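Local coordinates for T9SS C-terminal target domain-containing protein (Bacteroides cellulosilyticus, PDB 5JVK), which is a family 39 glycoside hydrolase that probably cleaves O-glycosidic bonds in carbohydrate substrates, at residues K120-I125 against V159-K164; G174-I179 against N183-I188; E217-N222 against W337-G342; P296-A301 against W446-E451; D381-D386 against L395-S400. One frame throughout, in Å; residues are numbered along the deposited sequence.

How the contacts relate
Contacts 1, 2, 3 and 5 belong to the eight-stranded parallel barrel or its connections, while contact 4 ties a barrel loop to the antiparallel sheet that follows. Contact 3 joins the fourth and seventh barrel strands, its centre about 19 Å from that of contact 1 on the helical shell and about 21 Å from that of contact 2, which it touches through Trp221. Contact 5, after the eighth strand, meets contact 1, where Lys120 makes a cation-pi contact with Phe399. Along the chain the segments of contacts 3 and 4 alternate, and contact 5 falls between those of contact 4. Contact 3 thus marks the probable active-site end of the barrel; contacts 1, 4 and 5 join its outer parts.

Contact 1 (K120-I125 against V159-K164)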
# COMPACT_ATOMS: atom_id res chain seq x y z
N LYS A 120 -0.98 17.90 0.68
CA LYS A 120 0.41 17.46 0.87
C LYS A 120 0.52 15.94 0.99
O LYS A 120 1.34 15.33 0.32
CB LYS A 120 1.02 18.12 2.11
CG LYS A 120 2.50 17.81 2.32
CD LYS A 120 3.19 18.82 3.22
CE LYS A 120 2.70 18.77 4.66
NZ LYS A 120 3.05 17.50 5.35
N THR A 121 -0.31 15.36 1.85
CA THR A 121 -0.35 13.90 2.05
C THR A 121 -0.70 13.16 0.75
O THR A 121 -0.06 12.16 0.42
CB THR A 121 -1.31 13.50 3.20
OG1 THR A 121 -0.75 13.93 4.45
CG2 THR A 121 -1.54 11.99 3.26
N PHE A 122 -1.68 13.67 0.00
CA PHE A 122 -2.10 13.03 -1.26
C PHE A 122 -1.14 13.25 -2.42
O PHE A 122 -1.12 12.45 -3.36
CB PHE A 122 -3.54 13.41 -1.64
CG PHE A 122 -4.55 12.47 -1.06
CD1 PHE A 122 -4.91 12.56 0.28
CD2 PHE A 122 -5.11 11.47 -1.83
CE1 PHE A 122 -5.83 11.68 0.83
CE2 PHE A 122 -6.03 10.59 -1.29
CZ PHE A 122 -6.39 10.69 0.04
N ARG A 123 -0.35 14.33 -2.37
CA ARG A 123 0.76 14.52 -3.30
C ARG A 123 1.85 13.47 -3.04
O ARG A 123 2.44 12.94 -3.98
CB ARG A 123 1.33 15.94 -3.16
CG ARG A 123 2.37 16.34 -4.20
CD ARG A 123 2.72 17.81 -4.05
NE ARG A 123 4.11 18.10 -4.41
CZ ARG A 123 4.78 19.22 -4.10
NH1 ARG A 123 4.21 20.20 -3.39
NH2 ARG A 123 6.05 19.36 -4.49
N LEU A 124 2.10 13.17 -1.76
CA LEU A 124 3.06 12.14 -1.37
C LEU A 124 2.56 10.73 -1.70
O LEU A 124 3.35 9.86 -2.07
CB LEU A 124 3.41 12.25 0.12
CG LEU A 124 4.18 13.52 0.52
CD1 LEU A 124 4.02 13.82 2.00
CD2 LEU A 124 5.65 13.40 0.16
N ILE A 125 1.25 10.50 -1.56
CA ILE A 125 0.63 9.23 -1.98
C ILE A 125 0.74 9.03 -3.49
O ILE A 125 1.02 7.92 -3.94
CB ILE A 125 -0.86 9.14 -1.53
CG1 ILE A 125 -0.95 9.03 -0.00
CG2 ILE A 125 -1.55 7.93 -2.16
CD1 ILE A 125 -2.29 9.43 0.58
N VAL A 159 -12.14 12.47 -0.14
CA VAL A 159 -12.64 12.17 -1.48
C VAL A 159 -12.21 13.22 -2.52
O VAL A 159 -11.82 12.85 -3.63
CB VAL A 159 -14.18 11.98 -1.48
CG1 VAL A 159 -14.72 11.80 -2.90
CG2 VAL A 159 -14.55 10.77 -0.63
N SER A 160 -12.27 14.50 -2.17
CA SER A 160 -11.85 15.56 -3.10
C SER A 160 -10.34 15.53 -3.36
O SER A 160 -9.90 15.69 -4.50
CB SER A 160 -12.29 16.95 -2.60
OG SER A 160 -11.47 17.40 -1.54
N ALA A 161 -9.56 15.30 -2.30
CA ALA A 161 -8.11 15.14 -2.42
C ALA A 161 -7.72 13.91 -3.25
O ALA A 161 -6.71 13.95 -3.96
CB ALA A 161 -7.46 15.06 -1.04
N SER A 162 -8.50 12.84 -3.16
CA SER A 162 -8.30 11.65 -4.00
C SER A 162 -8.56 11.95 -5.48
O SER A 162 -7.86 11.43 -6.35
CB SER A 162 -9.21 10.50 -3.55
OG SER A 162 -9.02 10.17 -2.19
N GLU A 163 -9.58 12.76 -5.76
CA GLU A 163 -9.96 13.10 -7.13
C GLU A 163 -8.95 14.01 -7.85
O GLU A 163 -8.77 13.88 -9.06
CB GLU A 163 -11.37 13.72 -7.16
CG GLU A 163 -12.46 12.69 -6.89
CD GLU A 163 -13.80 13.30 -6.50
OE1 GLU A 163 -14.83 12.65 -6.78
OE2 GLU A 163 -13.84 14.40 -5.91
N LYS A 164 -8.30 14.90 -7.10
CA LYS A 164 -7.25 15.75 -7.68
C LYS A 164 -6.03 14.95 -8.12
O LYS A 164 -5.39 15.31 -9.11
CB LYS A 164 -6.83 16.86 -6.70
CG LYS A 164 -7.91 17.91 -6.47
CD LYS A 164 -7.35 19.21 -5.92
CE LYS A 164 -8.43 20.28 -5.85
NZ LYS A 164 -7.87 21.61 -5.48
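Phe122 contributes the largest buried surface here, and its ring lies under the methyl of Ala161. Ala161 CB is 3.8 Å above the ring plane, displaced toward the rim on the CD1 side, and 4.0 Å from the ring centroid of Phe122, a CH-pi contact made over the face. On the opposite face Ile125 CD1, from the next turn of the same helix, sits 4.0 Å above the ring centre, so the ring is sandwiched between two aliphatic groups. The two segments lie on helices 118-127 and 153-164, neighbouring helices on the outside of the (beta/alpha)8 barrel, and both Phe122 and Ser162 also pack on Ile133 of the intervening strand 132-138. Ser162 comes at the far end of the ring: its OG is 3.2 Å from Phe122 CE2, at an oblique approach. No hydrogen bond crosses between the segments; that hydroxyl is turned back beside its own backbone N (chi1 -57°), where it hydrogen-bonds to Phe158 O, one turn earlier. Were Phe122 replaced by alanine, a gap would probably open between the helices, with Ala161 CB and Ile125 CD1 both losing the ring they press against. The ring also meets the backbone of the second helix, Phe122 CD2 lying 3.6 Å from Ala161 O.

Contact 2 (G174-I179 against N183-I188); sequences GYANAI and NGFPTI
In the loop that follows the third barrel strand, 168-174, and leads to helix 194-211, the chain folds back so that Phe185 lies against the methyl of Ala176 and the backbone of Asn177 and Ala178. Ala176 CB stands over one face of the ring, 3.9 Å from the Phe185 centroid and 13° off the normal, which meets the geometry of a CH-pi contact; the methyl is shifted toward CE1 and CD1. At the ring edge, Asn177 O lies near the plane, 3.4 Å from Phe185 CE2. Asn177 N instead lies above the plane over the CZ end, 3.5 Å from Phe185 CZ. Ala178 CB, on the same side of the ring as Ala176 CB, is a looser neighbour, 4.4 Å from Phe185 CD2. The ring reaches this position because its CG is anti to the carbonyl carbon of Phe185 (chi1 -44°), and Pro191 packs on it too. The Asn177 side chain leads away from the ring, its ND2 bonded to Glu143 O and its OD1 weakly to Ala180 N. With no hydrogen bond between the segments, the attachment rests on ring-methyl packing and on a slightly positive aromatic C-H edge facing a carbonyl oxygen, an interaction that is probably weak but favourable.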
# COMPACT_ATOMS: atom_id res chain seq x y z
N GLY A 174 -18.13 1.21 9.61
CA GLY A 174 -18.54 0.41 10.76
C GLY A 174 -18.25 1.00 12.13
O GLY A 174 -18.29 2.21 12.31
N TYR A 175 -17.92 0.11 13.06
CA TYR A 175 -17.90 0.36 14.51
C TYR A 175 -19.28 0.72 15.08
O TYR A 175 -20.10 1.36 14.41
CB TYR A 175 -16.82 1.38 14.90
CG TYR A 175 -15.43 0.99 14.44
CD1 TYR A 175 -14.88 -0.25 14.77
CD2 TYR A 175 -14.65 1.86 13.67
CE1 TYR A 175 -13.61 -0.62 14.35
CE2 TYR A 175 -13.38 1.51 13.25
CZ TYR A 175 -12.86 0.27 13.59
OH TYR A 175 -11.59 -0.08 13.16
N ALA A 176 -19.53 0.30 16.32
CA ALA A 176 -20.87 0.33 16.91
C ALA A 176 -21.36 1.75 17.23
O ALA A 176 -20.60 2.56 17.77
CB ALA A 176 -20.92 -0.53 18.17
N ASN A 177 -22.61 2.03 16.87
CA ASN A 177 -23.27 3.30 17.15
C ASN A 177 -24.23 3.15 18.34
O ASN A 177 -25.46 3.14 18.18
CB ASN A 177 -24.00 3.79 15.88
CG ASN A 177 -24.52 5.22 16.00
OD1 ASN A 177 -24.22 5.94 16.96
ND2 ASN A 177 -25.30 5.64 15.02
N ALA A 178 -23.65 3.03 19.53
CA ALA A 178 -24.43 2.87 20.77
C ALA A 178 -25.19 4.14 21.19
O ALA A 178 -26.17 4.05 21.93
CB ALA A 178 -23.51 2.42 21.90
N ILE A 179 -24.74 5.30 20.71
CA ILE A 179 -25.41 6.58 20.99
C ILE A 179 -26.81 6.60 20.37
O ILE A 179 -27.79 6.93 21.06
CB ILE A 179 -24.56 7.79 20.50
CG1 ILE A 179 -23.25 7.89 21.29
CG2 ILE A 179 -25.34 9.10 20.65
CD1 ILE A 179 -22.19 8.76 20.64
N ASN A 183 -29.90 -0.08 22.54
CA ASN A 183 -30.37 -1.46 22.68
C ASN A 183 -29.88 -2.40 21.56
O ASN A 183 -30.18 -3.60 21.59
CB ASN A 183 -31.90 -1.49 22.71
CG ASN A 183 -32.48 -0.65 23.83
OD1 ASN A 183 -32.01 -0.69 24.97
ND2 ASN A 183 -33.52 0.13 23.52
N GLY A 184 -29.12 -1.88 20.60
CA GLY A 184 -28.74 -2.63 19.40
C GLY A 184 -27.58 -3.61 19.51
O GLY A 184 -27.36 -4.40 18.59
N PHE A 185 -26.84 -3.57 20.63
CA PHE A 185 -25.58 -4.32 20.78
C PHE A 185 -25.52 -5.09 22.11
O PHE A 185 -24.67 -4.81 22.96
CB PHE A 185 -24.40 -3.34 20.65
CG PHE A 185 -24.55 -2.37 19.51
CD1 PHE A 185 -24.24 -2.74 18.21
CD2 PHE A 185 -25.06 -1.09 19.74
CE1 PHE A 185 -24.40 -1.85 17.16
CE2 PHE A 185 -25.22 -0.20 18.69
CZ PHE A 185 -24.89 -0.58 17.40
N PRO A 186 -26.43 -6.08 22.29
CA PRO A 186 -26.50 -6.83 23.56
C PRO A 186 -25.32 -7.77 23.82
O PRO A 186 -24.74 -7.75 24.91
CB PRO A 186 -27.81 -7.62 23.44
CG PRO A 186 -28.08 -7.71 21.98
CD PRO A 186 -27.52 -6.46 21.37
N THR A 187 -24.96 -8.59 22.82
CA THR A 187 -23.93 -9.63 22.97
C THR A 187 -22.52 -9.15 22.59
O THR A 187 -21.56 -9.46 23.28
CB THR A 187 -24.27 -10.88 22.13
OG1 THR A 187 -24.64 -10.50 20.80
CG2 THR A 187 -25.41 -11.66 22.76
N ILE A 188 -22.42 -8.38 21.50
CA ILE A 188 -21.12 -8.00 20.90
C ILE A 188 -21.16 -6.57 20.36
O ILE A 188 -22.24 -6.04 20.13
CB ILE A 188 -20.73 -8.98 19.76
CG1 ILE A 188 -21.88 -9.16 18.76
CG2 ILE A 188 -20.33 -10.33 20.34
CD1 ILE A 188 -21.53 -10.01 17.55

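Contact 3 (E217-N222 against W337-G342)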
# COMPACT_ATOMS: atom_id res chain seq x y z
N GLU A 217 -16.32 1.66 -4.00
CA GLU A 217 -15.94 0.51 -3.16
C GLU A 217 -16.24 0.80 -1.69
O GLU A 217 -15.65 1.71 -1.10
CB GLU A 217 -14.44 0.19 -3.32
CG GLU A 217 -14.06 -0.40 -4.67
CD GLU A 217 -13.91 0.64 -5.76
OE1 GLU A 217 -13.18 1.63 -5.56
OE2 GLU A 217 -14.51 0.46 -6.84
N TRP A 218 -17.16 0.02 -1.12
CA TRP A 218 -17.58 0.17 0.27
C TRP A 218 -17.39 -1.15 1.01
O TRP A 218 -17.91 -2.18 0.57
CB TRP A 218 -19.05 0.59 0.34
CG TRP A 218 -19.31 1.97 -0.19
CD1 TRP A 218 -19.64 2.31 -1.47
CD2 TRP A 218 -19.28 3.19 0.55
NE1 TRP A 218 -19.81 3.67 -1.57
CE2 TRP A 218 -19.60 4.24 -0.35
CE3 TRP A 218 -19.01 3.51 1.89
CZ2 TRP A 218 -19.65 5.58 0.05
CZ3 TRP A 218 -19.07 4.85 2.29
CH2 TRP A 218 -19.38 5.87 1.37
N GLU A 219 -16.66 -1.11 2.12
CA GLU A 219 -16.31 -2.30 2.90
C GLU A 219 -17.10 -2.28 4.21
O GLU A 219 -17.00 -1.33 4.98
CB GLU A 219 -14.81 -2.32 3.18
CG GLU A 219 -14.28 -3.60 3.81
CD GLU A 219 -12.78 -3.58 4.04
OE1 GLU A 219 -12.18 -2.48 4.06
OE2 GLU A 219 -12.18 -4.66 4.22
N LEU A 220 -17.89 -3.32 4.45
CA LEU A 220 -18.74 -3.38 5.63
C LEU A 220 -17.96 -3.92 6.83
O LEU A 220 -17.69 -5.12 6.93
CB LEU A 220 -20.00 -4.22 5.34
CG LEU A 220 -21.18 -4.22 6.32
CD1 LEU A 220 -20.84 -4.89 7.65
CD2 LEU A 220 -21.71 -2.81 6.57
N TRP A 221 -17.57 -3.01 7.72
CA TRP A 221 -16.95 -3.30 9.02
C TRP A 221 -15.47 -3.69 8.89
O TRP A 221 -15.09 -4.41 7.97
CB TRP A 221 -17.73 -4.38 9.80
CG TRP A 221 -17.90 -4.05 11.25
CD1 TRP A 221 -17.05 -4.36 12.27
CD2 TRP A 221 -18.99 -3.33 11.84
NE1 TRP A 221 -17.54 -3.88 13.46
CE2 TRP A 221 -18.73 -3.25 13.23
CE3 TRP A 221 -20.16 -2.75 11.33
CZ2 TRP A 221 -19.60 -2.60 14.11
CZ3 TRP A 221 -21.02 -2.11 12.21
CH2 TRP A 221 -20.74 -2.04 13.59
N ASN A 222 -14.65 -3.20 9.81
CA ASN A 222 -13.22 -3.51 9.85
C ASN A 222 -12.94 -4.58 10.91
O ASN A 222 -13.12 -4.34 12.11
CB ASN A 222 -12.40 -2.27 10.17
CG ASN A 222 -10.91 -2.55 10.17
OD1 ASN A 222 -10.30 -2.74 9.12
ND2 ASN A 222 -10.32 -2.59 11.35
N TRP A 337 -10.67 -8.60 -2.22
CA TRP A 337 -9.95 -7.36 -1.98
C TRP A 337 -8.99 -7.51 -0.81
O TRP A 337 -9.41 -7.83 0.30
CB TRP A 337 -10.95 -6.24 -1.70
CG TRP A 337 -11.81 -5.94 -2.88
CD1 TRP A 337 -12.90 -6.65 -3.30
CD2 TRP A 337 -11.66 -4.86 -3.81
NE1 TRP A 337 -13.44 -6.07 -4.43
CE2 TRP A 337 -12.69 -4.97 -4.76
CE3 TRP A 337 -10.75 -3.80 -3.92
CZ2 TRP A 337 -12.85 -4.07 -5.82
CZ3 TRP A 337 -10.90 -2.90 -4.97
CH2 TRP A 337 -11.94 -3.04 -5.91
N VAL A 338 -7.69 -7.29 -1.04
CA VAL A 338 -6.70 -7.38 0.03
C VAL A 338 -6.61 -6.00 0.70
O VAL A 338 -5.71 -5.21 0.42
CB VAL A 338 -5.33 -7.87 -0.50
CG1 VAL A 338 -4.34 -8.07 0.64
CG2 VAL A 338 -5.52 -9.16 -1.30
N THR A 339 -7.58 -5.73 1.57
CA THR A 339 -7.78 -4.39 2.12
C THR A 339 -6.76 -3.98 3.20
O THR A 339 -6.67 -2.80 3.52
CB THR A 339 -9.21 -4.20 2.65
OG1 THR A 339 -9.49 -5.15 3.68
CG2 THR A 339 -10.22 -4.35 1.51
N GLU A 340 -6.02 -4.94 3.75
CA GLU A 340 -4.80 -4.64 4.51
C GLU A 340 -3.75 -5.72 4.29
O GLU A 340 -4.05 -6.91 4.40
CB GLU A 340 -5.07 -4.52 6.01
CG GLU A 340 -5.94 -3.36 6.45
CD GLU A 340 -6.06 -3.23 7.96
OE1 GLU A 340 -5.26 -3.85 8.71
OE2 GLU A 340 -6.97 -2.52 8.42
N ILE A 341 -2.53 -5.30 3.99
CA ILE A 341 -1.36 -6.16 4.12
C ILE A 341 -0.17 -5.25 4.39
O ILE A 341 -0.09 -4.15 3.84
CB ILE A 341 -1.15 -7.05 2.87
CG1 ILE A 341 -0.00 -8.04 3.11
CG2 ILE A 341 -0.90 -6.23 1.62
CD1 ILE A 341 0.10 -9.13 2.05
N GLY A 342 0.75 -5.69 5.25
CA GLY A 342 1.90 -4.87 5.57
C GLY A 342 2.89 -5.50 6.53
O GLY A 342 2.61 -6.52 7.15
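Two acceptors face each other here: Asn222 OD1 lies 3.4 Å from Glu340 OE2, with amide and carboxylate planes 27° apart, and no hydrogen bond joins them. What reconciles the pair is Arg134, whose NH2 bonds to Asn222 OD1 and whose NH1 makes a salt bridge to Glu340 OE2; its NE also pairs with Glu219 OE1, so one guanidinium serves three side chains. The direct bond between the segments is Thr339 OG1 to Glu219 OE2, 2.8 Å. The hydroxyl donates on the syn side of the carboxylate, 21° out of its plane. Glu219 reaches it with an extended chain, CG anti to the backbone N (chi1 -172°), the two side chains approaching from opposite directions. Glu219 OE2 is also bonded to Ser286 OG, and Thr339 OG1 to His288 NE2, so both buried atoms have second partners. A leucine in place of Glu219 would probably leave Thr339 and Ser286 without their shared acceptor and Arg134 NE without its counter-charge. Earlier in both strands the contact passes to the methylene of Glu217: CG lies obliquely 3.6 Å from Trp337 CH2. Strands 217-220 and 335-341 are not sheet neighbours; their nearest CA atoms, Glu219 and Thr339, are 8.8 Å apart, so the side chains meet across the barrel interior. Glu340 is bonded to Tyr290 OH, and its side chain is about 3 Å from a glycerol, probably from the crystallisation liquor. Its place at the end of the seventh strand is where clan GH-A glycosidases carry their catalytic nucleophile, consistent with an active site at this rim of a (beta/alpha)8 barrel.

Contact 4 (P296-A301 against W446-E451); sequences PDFGYA and WTTKAE
Asp297 reaches from the loop after the sixth barrel strand, 284-287, to Trp446 on strand 439-447 of the antiparallel sheet that follows the barrel, so this contact fastens the two parts of the fold together. Trp446 NE1 donates to Asp297 OD1 over 2.9 Å, with an N-H...O angle of 153°. The oxygen lies in the indole plane at its edge, whereas the carboxylate is turned nearly perpendicular to the ring, 81° between the planes, and is met on its syn side. The same carboxylate has two positive partners: OD1 forms a salt bridge with Lys430 and OD2 one with Arg359 of helix 350-366. These two positive charges would probably favour the ionised form of Asp297 and help fix its orientation although it is buried. Thr448 CG2 fills in beside it, 3.6 Å from Asp297 OD1.

Next along the loop, Phe298 turns the CE2 edge of its ring to Thr448. Phe298 CE2 is 3.5 Å from Thr448 OG1, which lies near the ring plane, and 3.6 Å from Thr448 CG2, with the two side chains crossing at about a right angle. Thr448 OG1 has its hydrogen-bond partner in Val428 O; toward the ring it makes no bond and is simply packed close. Asp297 CB stands over one face of the Phe298 ring. Beyond Phe298 the chain leads away from the sheet. After Trp446 the strand runs into an ST turn, where Lys449 N donates to Thr447 OG1 at 3.1 Å.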
# COMPACT_ATOMS: atom_id res chain seq x y z
N PRO A 296 6.87 -12.55 2.08
CA PRO A 296 5.66 -12.88 1.33
C PRO A 296 5.81 -14.13 0.46
O PRO A 296 4.81 -14.73 0.09
CB PRO A 296 5.46 -11.64 0.45
CG PRO A 296 6.83 -11.12 0.24
CD PRO A 296 7.55 -11.37 1.53
N ASP A 297 7.05 -14.51 0.15
CA ASP A 297 7.33 -15.72 -0.65
C ASP A 297 6.90 -16.98 0.08
O ASP A 297 6.14 -17.79 -0.47
CB ASP A 297 8.83 -15.83 -0.96
CG ASP A 297 9.38 -14.62 -1.72
OD1 ASP A 297 9.89 -14.80 -2.85
OD2 ASP A 297 9.30 -13.50 -1.18
N PHE A 298 7.39 -17.15 1.31
CA PHE A 298 7.17 -18.37 2.11
C PHE A 298 6.21 -18.22 3.29
O PHE A 298 5.59 -19.20 3.69
CB PHE A 298 8.51 -18.90 2.62
CG PHE A 298 9.53 -19.13 1.54
CD1 PHE A 298 9.20 -19.74 0.33
CD2 PHE A 298 10.86 -18.77 1.76
CE1 PHE A 298 10.16 -19.96 -0.64
CE2 PHE A 298 11.83 -18.99 0.79
CZ PHE A 298 11.48 -19.58 -0.42
N GLY A 299 6.10 -17.01 3.86
CA GLY A 299 5.12 -16.74 4.92
C GLY A 299 5.24 -17.62 6.16
O GLY A 299 6.35 -17.82 6.66
N TYR A 300 4.11 -18.13 6.64
CA TYR A 300 4.08 -18.97 7.85
C TYR A 300 3.13 -20.16 7.73
O TYR A 300 2.19 -20.14 6.93
CB TYR A 300 3.71 -18.12 9.08
CG TYR A 300 2.28 -17.63 9.09
CD1 TYR A 300 1.90 -16.50 8.37
CD2 TYR A 300 1.30 -18.30 9.83
CE1 TYR A 300 0.59 -16.05 8.38
CE2 TYR A 300 -0.02 -17.86 9.84
CZ TYR A 300 -0.37 -16.73 9.12
OH TYR A 300 -1.68 -16.30 9.13
N ALA A 301 3.38 -21.18 8.54
CA ALA A 301 2.52 -22.36 8.63
C ALA A 301 1.26 -22.02 9.42
O ALA A 301 1.33 -21.74 10.62
CB ALA A 301 3.26 -23.51 9.29
N TRP A 446 15.09 -11.52 -7.56
CA TRP A 446 15.48 -11.38 -6.16
C TRP A 446 15.79 -12.75 -5.56
O TRP A 446 15.47 -13.78 -6.16
CB TRP A 446 14.38 -10.67 -5.35
CG TRP A 446 13.13 -11.46 -5.07
CD1 TRP A 446 12.93 -12.33 -4.03
CD2 TRP A 446 11.89 -11.42 -5.80
NE1 TRP A 446 11.66 -12.85 -4.08
CE2 TRP A 446 11.00 -12.31 -5.16
CE3 TRP A 446 11.46 -10.73 -6.94
CZ2 TRP A 446 9.70 -12.53 -5.62
CZ3 TRP A 446 10.16 -10.95 -7.39
CH2 TRP A 446 9.30 -11.84 -6.73
N THR A 447 16.40 -12.73 -4.38
CA THR A 447 16.65 -13.94 -3.61
C THR A 447 15.96 -13.82 -2.25
O THR A 447 15.87 -12.73 -1.69
CB THR A 447 18.16 -14.23 -3.44
OG1 THR A 447 18.34 -15.45 -2.71
CG2 THR A 447 18.90 -13.10 -2.72
N THR A 448 15.49 -14.96 -1.74
CA THR A 448 14.97 -15.04 -0.38
C THR A 448 16.09 -15.13 0.67
O THR A 448 15.84 -14.91 1.86
CB THR A 448 14.02 -16.25 -0.22
OG1 THR A 448 14.70 -17.46 -0.58
CG2 THR A 448 12.79 -16.08 -1.10
N LYS A 449 17.31 -15.44 0.25
CA LYS A 449 18.44 -15.56 1.17
C LYS A 449 18.90 -14.19 1.67
O LYS A 449 19.24 -13.31 0.87
CB LYS A 449 19.60 -16.32 0.51
CG LYS A 449 19.28 -17.78 0.27
CD LYS A 449 20.27 -18.47 -0.65
CE LYS A 449 21.65 -18.61 -0.02
NZ LYS A 449 22.45 -19.68 -0.68
N ALA A 450 18.92 -14.03 2.99
CA ALA A 450 19.26 -12.76 3.65
C ALA A 450 20.63 -12.22 3.24
O ALA A 450 20.78 -11.03 2.94
CB ALA A 450 19.21 -12.93 5.16
N GLU A 451 21.62 -13.11 3.24
CA GLU A 451 23.00 -12.77 2.87
C GLU A 451 23.21 -12.43 1.38
O GLU A 451 24.21 -11.81 1.04
CB GLU A 451 23.97 -13.89 3.29
CG GLU A 451 23.87 -15.21 2.51
CD GLU A 451 22.81 -16.18 3.03
OE1 GLU A 451 21.87 -15.75 3.74
OE2 GLU A 451 22.90 -17.39 2.70

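Contact 5 (D381-D386 against L395-S400)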
# COMPACT_ATOMS: atom_id res chain seq x y z
N ASP A 381 2.01 5.81 12.60
CA ASP A 381 0.98 6.33 13.51
C ASP A 381 1.55 6.98 14.78
O ASP A 381 0.80 7.63 15.51
CB ASP A 381 0.01 5.22 13.90
CG ASP A 381 -0.78 4.68 12.72
OD1 ASP A 381 -1.81 5.29 12.36
OD2 ASP A 381 -0.37 3.65 12.16
N GLY A 382 2.84 6.77 15.06
CA GLY A 382 3.52 7.43 16.18
C GLY A 382 5.04 7.32 16.10
O GLY A 382 5.59 7.01 15.05
N ASP A 383 5.70 7.59 17.23
CA ASP A 383 7.17 7.63 17.33
C ASP A 383 7.81 6.50 18.14
O ASP A 383 9.02 6.28 18.03
CB ASP A 383 7.61 8.96 17.95
CG ASP A 383 7.24 10.16 17.11
OD1 ASP A 383 6.78 9.98 15.95
OD2 ASP A 383 7.41 11.30 17.60
N THR A 384 7.03 5.82 18.97
CA THR A 384 7.51 4.70 19.78
C THR A 384 8.12 3.58 18.92
O THR A 384 7.41 2.96 18.13
CB THR A 384 6.37 4.13 20.65
OG1 THR A 384 5.74 5.19 21.37
CG2 THR A 384 6.88 3.09 21.63
N PRO A 385 9.43 3.31 19.06
CA PRO A 385 10.07 2.29 18.22
C PRO A 385 9.59 0.86 18.48
O PRO A 385 9.46 0.09 17.52
CB PRO A 385 11.56 2.43 18.56
CG PRO A 385 11.60 3.02 19.93
CD PRO A 385 10.39 3.90 20.03
N ASP A 386 9.32 0.51 19.74
CA ASP A 386 8.91 -0.86 20.10
C ASP A 386 7.39 -1.12 20.08
O ASP A 386 6.94 -2.18 20.53
CB ASP A 386 9.53 -1.28 21.45
CG ASP A 386 8.92 -0.58 22.65
OD1 ASP A 386 8.56 0.61 22.53
OD2 ASP A 386 8.82 -1.21 23.72
N LEU A 395 6.07 6.62 5.31
CA LEU A 395 6.64 7.85 5.86
C LEU A 395 6.65 7.77 7.38
O LEU A 395 5.84 7.08 7.98
CB LEU A 395 5.80 9.06 5.44
CG LEU A 395 5.53 9.26 3.95
CD1 LEU A 395 4.63 10.47 3.76
CD2 LEU A 395 6.82 9.42 3.17
N ARG A 396 7.58 8.51 7.99
CA ARG A 396 7.61 8.69 9.44
C ARG A 396 6.60 9.76 9.84
O ARG A 396 6.00 10.41 8.97
CB ARG A 396 9.01 9.09 9.90
CG ARG A 396 10.09 8.10 9.51
CD ARG A 396 11.35 8.28 10.34
NE ARG A 396 12.25 7.14 10.18
CZ ARG A 396 13.10 6.97 9.16
NH1 ARG A 396 13.20 7.86 8.17
NH2 ARG A 396 13.86 5.87 9.14
N SER A 397 6.41 9.94 11.14
CA SER A 397 5.47 10.95 11.67
C SER A 397 5.78 12.38 11.20
O SER A 397 4.87 13.18 11.00
CB SER A 397 5.42 10.90 13.20
OG SER A 397 6.66 11.31 13.75
N ASP A 398 7.07 12.68 11.00
CA ASP A 398 7.51 13.99 10.48
C ASP A 398 7.52 14.08 8.93
O ASP A 398 8.18 14.97 8.38
CB ASP A 398 8.88 14.37 11.06
CG ASP A 398 10.00 13.41 10.67
OD1 ASP A 398 11.11 13.53 11.23
OD2 ASP A 398 9.79 12.52 9.82
N PHE A 399 6.82 13.16 8.26
CA PHE A 399 6.74 13.08 6.79
C PHE A 399 8.07 12.76 6.08
O PHE A 399 8.19 12.92 4.87
CB PHE A 399 6.05 14.32 6.21
CG PHE A 399 4.63 14.50 6.67
CD1 PHE A 399 3.57 13.98 5.92
CD2 PHE A 399 4.34 15.16 7.86
CE1 PHE A 399 2.26 14.14 6.35
CE2 PHE A 399 3.03 15.31 8.30
CZ PHE A 399 1.99 14.80 7.54
N SER A 400 9.05 12.24 6.84
CA SER A 400 10.32 11.80 6.27
C SER A 400 10.11 10.41 5.67
O SER A 400 9.55 9.54 6.34
CB SER A 400 11.39 11.73 7.37
OG SER A 400 12.65 11.36 6.84
O HOH W 1 7.51 7.95 12.93
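Asp383, exposed at the protein surface, turns one carboxylate oxygen onto the hydroxyl of Ser397, which donates to Asp383 OD1 over 2.6 Å. The proton arrives on the syn side of the carboxylate, 17° out of its plane, and OD2 stays back at 3.9 Å from Ser397 OG. Ser397 points the hydroxyl at its acceptor by holding OG between its own backbone N and carbonyl carbon (chi1 67°). A second link runs through the backbone: one water donates to Gly382 O at 3.0 Å and accepts from Ser397 N at 2.9 Å. The direct bond and the water bridge thus both end on the same serine. Both segments lie in the long loop between the eighth barrel strand, 373-375, and helix 403-415, and Ser397 is the second residue of a type I beta turn closed by Phe399 N to Arg396 O. The turn is braced further by an Asx turn in which Ser400 N donates to Asp398 OD2, 3.1 Å, on the anti side of that carboxylate. Arg396 O takes a hydrogen bond from Gln379 NE2, and Phe399 packs on Thr121 and Leu124 of helix 118-127.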